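Side-chain contacts in (S)-ureidoglycine--glyoxylate transaminase (Bacillus subtilis, PDB 3ISL), which catalyses the pyridoxal-phosphate-dependent transamination between (S)-ureidoglycine and glyoxylate, giving oxalurate and glycine in the purine breakdown pathway: residues A[181-184]-A[185-189]; A[171-174]-A[175-178]; A[209-212]-A[213-217]; A[287-290]-A[291-294]. One frame throughout, in Å; residues are numbered along the deposited sequence.

Interaction 1. Residues A[181-184]-A[185-189]; sequences EVKV and DEWKI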
loop_
_atom_site.group_PDB
_atom_site.type_symbol
_atom_site.label_atom_id
_atom_site.label_comp_id
_atom_site.label_asym_id
_atom_site.label_seq_id
_atom_site.Cartn_x
_atom_site.Cartn_y
_atom_site.Cartn_z
ATOM N N GLU A 181 15.464 -18.472 9.471
ATOM C CA GLU A 181 16.334 -17.581 10.215
ATOM C C GLU A 181 16.667 -16.396 9.356
ATOM O O GLU A 181 17.098 -16.576 8.245
ATOM C CB GLU A 181 17.651 -18.290 10.517
ATOM C CG GLU A 181 17.799 -18.651 11.917
ATOM C CD GLU A 181 19.180 -19.192 12.142
ATOM O OE1 GLU A 181 20.075 -18.975 11.262
ATOM O OE2 GLU A 181 19.351 -19.879 13.172
ATOM N N VAL A 182 16.469 -15.196 9.870
ATOM C CA VAL A 182 17.157 -14.035 9.298
ATOM C C VAL A 182 17.881 -13.246 10.372
ATOM O O VAL A 182 17.301 -12.887 11.360
ATOM C CB VAL A 182 16.396 -13.240 8.158
ATOM C CG1 VAL A 182 15.068 -13.775 7.773
ATOM C CG2 VAL A 182 16.614 -11.699 8.086
ATOM N N LYS A 183 19.177 -13.035 10.210
ATOM C CA LYS A 183 19.873 -12.449 11.328
ATOM C C LYS A 183 20.576 -11.227 10.784
ATOM O O LYS A 183 21.694 -11.329 10.292
ATOM C CB LYS A 183 20.837 -13.505 11.968
ATOM C CG LYS A 183 20.176 -14.832 12.402
ATOM C CD LYS A 183 21.336 -15.854 12.811
ATOM C CE LYS A 183 21.021 -16.674 14.088
ATOM N NZ LYS A 183 22.255 -17.640 14.474
ATOM N N VAL A 184 19.919 -10.071 10.807
ATOM C CA VAL A 184 20.551 -8.964 10.174
ATOM C C VAL A 184 21.830 -8.444 10.817
ATOM O O VAL A 184 22.759 -8.097 10.069
ATOM C CB VAL A 184 19.623 -7.799 9.584
ATOM C CG1 VAL A 184 18.212 -8.248 9.066
ATOM C CG2 VAL A 184 19.733 -6.469 10.327
ATOM N N ASP A 185 21.896 -8.344 12.148
ATOM C CA ASP A 185 23.177 -7.949 12.764
ATOM C C ASP A 185 24.274 -8.966 12.556
ATOM O O ASP A 185 25.369 -8.614 12.064
ATOM C CB ASP A 185 23.045 -7.569 14.244
ATOM C CG ASP A 185 22.270 -6.259 14.408
ATOM O OD1 ASP A 185 21.893 -5.682 13.374
ATOM O OD2 ASP A 185 22.008 -5.822 15.525
ATOM N N GLU A 186 23.965 -10.218 12.870
ATOM C CA GLU A 186 24.968 -11.270 12.763
ATOM C C GLU A 186 25.513 -11.450 11.342
ATOM O O GLU A 186 26.670 -11.801 11.181
ATOM C CB GLU A 186 24.413 -12.608 13.249
ATOM C CG GLU A 186 24.781 -12.839 14.673
ATOM C CD GLU A 186 24.400 -14.245 15.193
ATOM O OE1 GLU A 186 23.598 -14.280 16.174
ATOM O OE2 GLU A 186 24.875 -15.273 14.600
ATOM N N TRP A 187 24.679 -11.222 10.322
ATOM C CA TRP A 187 25.109 -11.493 8.958
ATOM C C TRP A 187 25.604 -10.232 8.269
ATOM O O TRP A 187 25.865 -10.246 7.072
ATOM C CB TRP A 187 23.969 -12.156 8.178
ATOM C CG TRP A 187 23.593 -13.496 8.705
ATOM C CD1 TRP A 187 24.290 -14.274 9.595
ATOM C CD2 TRP A 187 22.427 -14.249 8.346
ATOM N NE1 TRP A 187 23.639 -15.447 9.799
ATOM C CE2 TRP A 187 22.495 -15.471 9.045
ATOM C CE3 TRP A 187 21.338 -13.999 7.511
ATOM C CZ2 TRP A 187 21.471 -16.466 8.969
ATOM C CZ3 TRP A 187 20.326 -14.991 7.408
ATOM C CH2 TRP A 187 20.427 -16.222 8.131
ATOM N N LYS A 188 25.684 -9.127 9.027
ATOM C CA LYS A 188 26.204 -7.874 8.552
ATOM C C LYS A 188 25.389 -7.438 7.335
ATOM O O LYS A 188 25.931 -7.002 6.317
ATOM C CB LYS A 188 27.702 -7.981 8.171
ATOM C CG LYS A 188 28.664 -8.504 9.281
ATOM C CD LYS A 188 28.654 -7.718 10.567
ATOM C CE LYS A 188 30.021 -7.765 11.282
ATOM N NZ LYS A 188 30.460 -9.165 11.421
ATOM N N ILE A 189 24.089 -7.591 7.449
ATOM C CA ILE A 189 23.160 -7.014 6.479
ATOM C C ILE A 189 22.928 -5.555 6.843
ATOM O O ILE A 189 22.606 -5.207 8.019
ATOM C CB ILE A 189 21.821 -7.816 6.467
ATOM C CG1 ILE A 189 22.082 -9.267 6.050
ATOM C CG2 ILE A 189 20.707 -7.085 5.645
ATOM C CD1 ILE A 189 20.755 -10.205 6.121
#

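Interaction 2. Residues A[171-174]-A[175-178]; sequences VDAV and ATIG. With PLP (pyridoxal-5'-phosphate), chain C.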
loop_
_atom_site.group_PDB
_atom_site.type_symbol
_atom_site.label_atom_id
_atom_site.label_comp_id
_atom_site.label_asym_id
_atom_site.label_seq_id
_atom_site.Cartn_x
_atom_site.Cartn_y
_atom_site.Cartn_z
ATOM N N VAL A 171 19.238 -6.827 1.298
ATOM C CA VAL A 171 18.735 -8.174 1.162
ATOM C C VAL A 171 17.214 -8.203 1.014
ATOM O O VAL A 171 16.523 -7.587 1.751
ATOM C CB VAL A 171 19.216 -9.107 2.362
ATOM C CG1 VAL A 171 18.471 -10.454 2.327
ATOM C CG2 VAL A 171 20.735 -9.393 2.250
ATOM N N ASP A 172 16.700 -8.918 0.014
ATOM C CA ASP A 172 15.275 -9.126 -0.065
ATOM C C ASP A 172 15.023 -10.381 0.801
ATOM O O ASP A 172 15.381 -11.498 0.383
ATOM C CB ASP A 172 14.899 -9.283 -1.568
ATOM C CG ASP A 172 13.600 -10.031 -1.821
ATOM O OD1 ASP A 172 12.962 -10.601 -0.929
ATOM O OD2 ASP A 172 13.231 -10.115 -2.982
ATOM N N ALA A 173 14.477 -10.197 2.026
ATOM C CA ALA A 173 14.101 -11.330 2.893
ATOM C C ALA A 173 12.558 -11.525 2.879
ATOM O O ALA A 173 11.969 -11.930 3.859
ATOM C CB ALA A 173 14.660 -11.163 4.339
ATOM N N VAL A 174 11.909 -11.219 1.768
ATOM C CA VAL A 174 10.454 -11.132 1.737
ATOM C C VAL A 174 9.817 -12.521 2.022
ATOM O O VAL A 174 8.818 -12.622 2.708
ATOM C CB VAL A 174 9.970 -10.539 0.377
ATOM C CG1 VAL A 174 8.575 -11.002 0.053
ATOM C CG2 VAL A 174 10.097 -8.982 0.330
ATOM N N ALA A 175 10.397 -13.573 1.444
ATOM C CA ALA A 175 9.858 -14.902 1.566
ATOM C C ALA A 175 10.342 -15.623 2.792
ATOM O O ALA A 175 9.850 -16.702 3.064
ATOM C CB ALA A 175 10.261 -15.749 0.350
ATOM N N THR A 176 11.411 -15.153 3.409
ATOM C CA THR A 176 12.024 -15.890 4.537
ATOM C C THR A 176 11.669 -15.250 5.892
ATOM O O THR A 176 11.601 -15.940 6.892
ATOM C CB THR A 176 13.555 -16.002 4.428
ATOM O OG1 THR A 176 14.049 -14.690 4.261
ATOM C CG2 THR A 176 13.921 -16.810 3.184
ATOM N N ILE A 177 11.407 -13.942 5.926
ATOM C CA ILE A 177 11.261 -13.336 7.249
ATOM C C ILE A 177 10.078 -13.980 8.011
ATOM O O ILE A 177 8.958 -14.153 7.440
ATOM C CB ILE A 177 11.027 -11.787 7.125
ATOM C CG1 ILE A 177 11.293 -11.033 8.480
ATOM C CG2 ILE A 177 9.579 -11.440 6.476
ATOM C CD1 ILE A 177 12.697 -11.332 9.161
ATOM N N GLY A 178 10.298 -14.313 9.302
ATOM C CA GLY A 178 9.297 -14.970 10.159
ATOM C C GLY A 178 9.093 -16.483 9.924
ATOM O O GLY A 178 8.287 -17.124 10.605
HETATM N N1 PLP C . 10.541 -10.825 -3.373
HETATM C C2 PLP C . 10.463 -12.275 -3.128
HETATM C C2A PLP C . 11.559 -13.101 -2.811
HETATM C C3 PLP C . 9.250 -12.972 -3.204
HETATM O O3 PLP C . 9.176 -14.321 -2.967
HETATM C C4 PLP C . 8.058 -12.343 -3.487
HETATM C C4A PLP C . 6.724 -13.185 -3.535
HETATM C C5 PLP C . 8.081 -10.973 -3.714
HETATM C C6 PLP C . 9.285 -10.199 -3.680
HETATM C C5A PLP C . 6.775 -10.345 -4.073
HETATM O O4P PLP C . 6.506 -9.310 -3.250
HETATM P P PLP C . 5.090 -8.674 -3.553
HETATM O O1P PLP C . 4.275 -9.513 -4.530
HETATM O O2P PLP C . 5.552 -7.156 -4.048
HETATM O O3P PLP C . 4.281 -8.452 -2.097
HETATM O O HOH W 1 13.635 -13.871 0.214
#

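Interaction 3. Residues A[209-212]-A[213-217]; sequences ITYN and ERVAD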
loop_
_atom_site.group_PDB
_atom_site.type_symbol
_atom_site.label_atom_id
_atom_site.label_comp_id
_atom_site.label_asym_id
_atom_site.label_seq_id
_atom_site.Cartn_x
_atom_site.Cartn_y
_atom_site.Cartn_z
ATOM N N ILE A 209 10.777 -2.832 6.780
ATOM C CA ILE A 209 12.174 -2.641 6.381
ATOM C C ILE A 209 12.983 -2.385 7.594
ATOM O O ILE A 209 12.455 -1.907 8.588
ATOM C CB ILE A 209 12.392 -1.486 5.356
ATOM C CG1 ILE A 209 12.027 -0.138 5.953
ATOM C CG2 ILE A 209 11.585 -1.711 4.087
ATOM C CD1 ILE A 209 12.327 1.087 4.983
ATOM N N THR A 210 14.269 -2.685 7.510
ATOM C CA THR A 210 15.187 -2.259 8.503
ATOM C C THR A 210 16.517 -1.904 7.845
ATOM O O THR A 210 16.932 -2.511 6.826
ATOM C CB THR A 210 15.386 -3.354 9.637
ATOM O OG1 THR A 210 16.092 -2.802 10.746
ATOM C CG2 THR A 210 16.086 -4.582 9.145
ATOM N N TYR A 211 17.225 -0.977 8.477
ATOM C CA TYR A 211 18.561 -0.633 8.037
ATOM C C TYR A 211 19.360 0.081 9.133
ATOM O O TYR A 211 18.780 0.556 10.097
ATOM C CB TYR A 211 18.496 0.193 6.762
ATOM C CG TYR A 211 17.720 1.476 6.891
ATOM C CD1 TYR A 211 18.316 2.659 7.381
ATOM C CD2 TYR A 211 16.390 1.530 6.494
ATOM C CE1 TYR A 211 17.574 3.875 7.442
ATOM C CE2 TYR A 211 15.667 2.706 6.564
ATOM C CZ TYR A 211 16.245 3.851 7.054
ATOM O OH TYR A 211 15.473 4.960 7.094
ATOM N N ASN A 212 20.690 0.089 8.969
ATOM C CA ASN A 212 21.675 0.603 9.954
ATOM C C ASN A 212 22.125 2.010 9.632
ATOM O O ASN A 212 21.580 2.651 8.728
ATOM C CB ASN A 212 22.905 -0.361 10.108
ATOM C CG ASN A 212 23.711 -0.573 8.790
ATOM O OD1 ASN A 212 23.540 0.133 7.806
ATOM N ND2 ASN A 212 24.595 -1.553 8.801
ATOM N N GLU A 213 23.110 2.500 10.394
ATOM C CA GLU A 213 23.656 3.867 10.318
ATOM C C GLU A 213 24.472 4.050 9.022
ATOM O O GLU A 213 24.436 5.125 8.417
ATOM C CB GLU A 213 24.466 4.172 11.598
ATOM C CG GLU A 213 25.654 5.149 11.420
ATOM C CD GLU A 213 26.378 5.638 12.760
ATOM O OE1 GLU A 213 26.534 6.878 12.923
ATOM O OE2 GLU A 213 26.795 4.798 13.618
ATOM N N ARG A 214 25.143 2.982 8.555
ATOM C CA ARG A 214 25.761 3.010 7.198
ATOM C C ARG A 214 24.741 3.396 6.129
ATOM O O ARG A 214 24.985 4.310 5.340
ATOM C CB ARG A 214 26.439 1.681 6.820
ATOM C CG ARG A 214 27.581 1.274 7.758
ATOM C CD ARG A 214 28.804 0.723 6.978
ATOM N NE ARG A 214 28.428 -0.528 6.404
ATOM C CZ ARG A 214 28.732 -0.972 5.204
ATOM N NH1 ARG A 214 29.534 -0.322 4.407
ATOM N NH2 ARG A 214 28.236 -2.146 4.843
ATOM N N VAL A 215 23.597 2.701 6.120
ATOM C CA VAL A 215 22.470 3.042 5.204
ATOM C C VAL A 215 21.882 4.441 5.467
ATOM O O VAL A 215 21.679 5.215 4.523
ATOM C CB VAL A 215 21.369 1.980 5.143
ATOM C CG1 VAL A 215 20.278 2.381 4.113
ATOM C CG2 VAL A 215 21.965 0.669 4.704
ATOM N N ALA A 216 21.697 4.780 6.737
ATOM C CA ALA A 216 21.038 6.043 7.093
ATOM C C ALA A 216 21.915 7.250 6.688
ATOM O O ALA A 216 21.412 8.212 6.126
ATOM C CB ALA A 216 20.634 6.105 8.625
ATOM N N ASP A 217 23.229 7.174 6.910
ATOM C CA ASP A 217 24.113 8.285 6.461
ATOM C C ASP A 217 24.094 8.545 4.932
ATOM O O ASP A 217 24.185 9.700 4.510
ATOM C CB ASP A 217 25.547 8.077 6.961
ATOM C CG ASP A 217 25.624 8.090 8.477
ATOM O OD1 ASP A 217 26.637 7.678 9.009
ATOM O OD2 ASP A 217 24.621 8.456 9.134
#

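Interaction 4. Residues A[287-290]-A[291-294]; sequences GLET and RFER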
loop_
_atom_site.group_PDB
_atom_site.type_symbol
_atom_site.label_atom_id
_atom_site.label_comp_id
_atom_site.label_asym_id
_atom_site.label_seq_id
_atom_site.Cartn_x
_atom_site.Cartn_y
_atom_site.Cartn_z
ATOM N N GLY A 287 7.776 -17.386 19.394
ATOM C CA GLY A 287 9.192 -17.577 19.571
ATOM C C GLY A 287 9.777 -17.807 18.191
ATOM O O GLY A 287 9.345 -18.740 17.447
ATOM N N LEU A 288 10.773 -16.978 17.837
ATOM C CA LEU A 288 11.411 -17.087 16.538
ATOM C C LEU A 288 11.997 -18.497 16.321
ATOM O O LEU A 288 11.645 -19.196 15.354
ATOM C CB LEU A 288 12.501 -16.006 16.393
ATOM C CG LEU A 288 12.001 -14.594 16.133
ATOM C CD1 LEU A 288 13.212 -13.698 15.809
ATOM C CD2 LEU A 288 11.044 -14.626 14.954
ATOM N N GLU A 289 12.856 -18.956 17.232
ATOM C CA GLU A 289 13.443 -20.300 17.063
ATOM C C GLU A 289 12.408 -21.456 17.045
ATOM O O GLU A 289 12.463 -22.301 16.154
ATOM C CB GLU A 289 14.602 -20.551 18.042
ATOM C CG GLU A 289 15.958 -20.678 17.296
ATOM C CD GLU A 289 16.767 -19.435 17.321
ATOM O OE1 GLU A 289 16.349 -18.451 16.715
ATOM O OE2 GLU A 289 17.868 -19.430 17.942
ATOM N N THR A 290 11.422 -21.429 17.968
ATOM C CA THR A 290 10.254 -22.319 17.938
ATOM C C THR A 290 9.533 -22.215 16.601
ATOM O O THR A 290 9.263 -23.219 15.943
ATOM C CB THR A 290 9.264 -21.984 19.092
ATOM O OG1 THR A 290 9.970 -22.052 20.307
ATOM C CG2 THR A 290 8.070 -22.964 19.197
ATOM N N ARG A 291 9.208 -20.999 16.175
ATOM C CA ARG A 291 8.596 -20.847 14.877
ATOM C C ARG A 291 9.423 -21.408 13.732
ATOM O O ARG A 291 8.854 -22.053 12.865
ATOM C CB ARG A 291 8.226 -19.374 14.615
ATOM C CG ARG A 291 7.461 -19.158 13.394
ATOM C CD ARG A 291 6.847 -17.766 13.479
ATOM N NE ARG A 291 5.975 -17.365 12.374
ATOM C CZ ARG A 291 4.637 -17.214 12.494
ATOM N NH1 ARG A 291 4.035 -17.493 13.641
ATOM N NH2 ARG A 291 3.910 -16.761 11.475
ATOM N N PHE A 292 10.736 -21.183 13.697
ATOM C CA PHE A 292 11.526 -21.779 12.581
ATOM C C PHE A 292 11.515 -23.300 12.607
ATOM O O PHE A 292 11.466 -23.970 11.540
ATOM C CB PHE A 292 13.001 -21.328 12.571
ATOM C CG PHE A 292 13.211 -19.806 12.636
ATOM C CD1 PHE A 292 12.302 -18.907 12.046
ATOM C CD2 PHE A 292 14.339 -19.290 13.279
ATOM C CE1 PHE A 292 12.491 -17.513 12.122
ATOM C CE2 PHE A 292 14.540 -17.882 13.354
ATOM C CZ PHE A 292 13.632 -17.009 12.741
ATOM N N GLU A 293 11.605 -23.856 13.820
ATOM C CA GLU A 293 11.549 -25.315 14.003
ATOM C C GLU A 293 10.151 -25.862 13.588
ATOM O O GLU A 293 10.041 -26.919 12.944
ATOM C CB GLU A 293 11.888 -25.702 15.464
ATOM C CG GLU A 293 11.483 -27.140 15.781
ATOM C CD GLU A 293 12.327 -28.135 14.986
ATOM O OE1 GLU A 293 11.832 -29.246 14.641
ATOM O OE2 GLU A 293 13.508 -27.790 14.701
ATOM N N ARG A 294 9.095 -25.110 13.903
ATOM C CA ARG A 294 7.755 -25.510 13.494
ATOM C C ARG A 294 7.612 -25.540 11.946
ATOM O O ARG A 294 6.927 -26.373 11.383
ATOM C CB ARG A 294 6.765 -24.528 14.158
ATOM C CG ARG A 294 5.259 -24.847 13.995
ATOM C CD ARG A 294 4.619 -24.066 12.883
ATOM N NE ARG A 294 4.491 -22.637 13.218
ATOM C CZ ARG A 294 3.812 -21.745 12.513
ATOM N NH1 ARG A 294 3.224 -22.120 11.406
ATOM N NH2 ARG A 294 3.801 -20.445 12.915
#

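Interaction 1. Residues A[181-184]-A[185-189]
The loop that joins strand 168-172 to strand 191-193 folds back on itself here, and Lys183 lies against the indole of Trp187 where it does so. CB of Lys183 sits over the five-membered ring, 3.9 Å from its centroid and only 11° off the ring normal, a CH-pi contact. Further out the aliphatic chain crosses the ring obliquely, with CD 3.8 Å from NE1 of Trp187. With CG beside its own backbone N (chi1 -55°), the lysine runs next to Glu186, the two side chains pointing the same way. Its NZ forms a salt bridge with OE2 of Glu186 at 3.5 Å, while the ion pair to Glu181 on its other flank is long; the three residues make a small salt-bridge network at the outer side of the loop. The backbone behind this network is a type I beta turn, Asp185 to Lys188. Two backbone bonds tie the turn and the residue after it to 181-184: Trp187 N donates to Lys183 O at 3.0 Å, and Ile189 N reaches Val184 O, also at 3.0 Å, in the carbonyl plane. The first probably helps keep the indole against the lysine. On the inner side, CB of Val184 meets CB of Ile189 at 3.8 Å, and Ile189 continues inward onto Phe169 and Val171 of strand 168-172. The carboxylate of Asp185 is fixed by the hydroxyl of Thr59 and the backbone N of Lys60.

Interaction 2. Residues A[171-174]-A[175-178]
Val174, the residue that closes an Asx turn from Asp172, sets its CB 3.8 Å from N1 of pyridoxal-5'-phosphate. From there CG1, anti to the valine's own N (chi1 154°), lies over one face of the pyridine ring, 3.8 Å from C5 of the cofactor. The second methyl, CG2, lies near N1 of the same ring. Ala175 adds its CB near the cofactor's O3, while OD2 of Asp172 approaches N1 at 2.8 Å. An aspartate beside the pyridine nitrogen is a hallmark of fold-type I aminotransferases. The other carboxylate oxygen, OD1, accepts from Val174 N at 3.0 Å with a nearly straight N-H (164°), the bond that makes the Asx turn and fixes the rotation of the carboxylate. Asp172, Val174 and Ala175, at the C-terminal side of strand 168-172, line the cofactor pocket, which is completed by residues such as Ser71, Thr147 and, from the second subunit, Thr267. Overlapping the Asx turn, Ile177 N donates to Ala173 O at 2.9 Å, and Thr176 N adds a weak bond to that oxygen. OG1 of Thr176 packs 3.6 Å from CB of Ala173; its firm polar partner is ND1 of His144. A water receives a weak bond from Ala175 N and donates to Asp172 O at 3.0 Å.

Interaction 3. Residues A[209-212]-A[213-217]
OD1 of Asn212 accepts from the backbone N of Val215 at 3.1 Å, the N-H pointing almost straight at it (169°). This is the N-cap bond of helix 213-220: the asparagine side chain takes up a backbone N-H of the first turn. CG stands between the asparagine's own N and carbonyl carbon (chi1 61°), which turns the amide over the helix end. One residue on, Ala216 N donates to the backbone O of Asn212 at 2.9 Å. Next to the cap, CB of Tyr211 rests on CB of Val215 at 3.8 Å, the two side chains crossing at about a right angle. The phenol ring takes CB of Ala216 at its edge, in plane, 4.0 Å from CE1. Further out, Asp190 positions the cap, accepting from ND2 of Asn212 and forming a salt bridge with Arg214, whose guanidinium also pairs with Asp166. The tyrosine hydroxyl bonds to Glu255 of helix 251-257, and its ring lies nearly parallel to that of Trp63. The junction therefore carries the chain from strand 206-211, between strands 63-68 and 191-193, directly into helix 213-220.

Interaction 4. Residues A[287-290]-A[291-294]
Gly287 O takes the backbone N-H of Arg291 at 2.6 Å, a short and nearly straight bond (165°) that opens helix 288-308. Gly287 is the N-cap, and with positive phi it is also where the chain leaves the preceding helix 270-286; these backbone angles suit a residue without a side chain. The next bond of the series runs from Phe292 N to Leu288 O at 2.7 Å. That same oxygen lies over one face of the Phe292 ring, 3.2 Å above its plane and nearer the CG end than the middle. The ring reaches this place because its CG stays beside the backbone N (chi1 -51°), which folds the phenyl back along the helix. It runs side by side with Leu288, whose CB comes to 4.0 Å from CZ of Phe292. On that same side, OE1 of Glu289 approaches the ring near CE2 (3.9 Å), its carboxylate only 15° from the ring plane. On a different side of the helix, NH2 of Arg294 stands over one face of the Arg291 guanidinium, while NH1 of Arg291 lies at the edge of Arg294's, the two nitrogens 3.0 Å apart; Glu286 makes a salt bridge to each and so probably offsets their charge. Leu288 and Arg291 pack on Val283 of helix 270-286, Phe292 touches Gln58 and Glu181, and Arg291 reaches inward to the carbonyls of Gly178 and Cys199.

In the fold
Interaction 2 is the buried one, its centre about 4 Å from the centre of the chain, and lines the cofactor pocket; the other three are partly buried and lie farther out. Interactions 2 and 1 follow each other along one connection between strands 168-172 and 191-193, meeting where CG1 of Val182 packs 3.7 Å from CD1 of Ile177. Interaction 4 touches both. Interaction 1 also meets interaction 3, CG1 of Val184 lying 4.2 Å from CG2 of Thr210, whereas interactions 2 and 3 reach the same sheet without touching. The chemistry follows position: an Asx turn at the cofactor, a capped helix start at 209-217, salt bridges at the partly exposed 181-189, and in 287-294 a helix start whose Arg291 reaches inward.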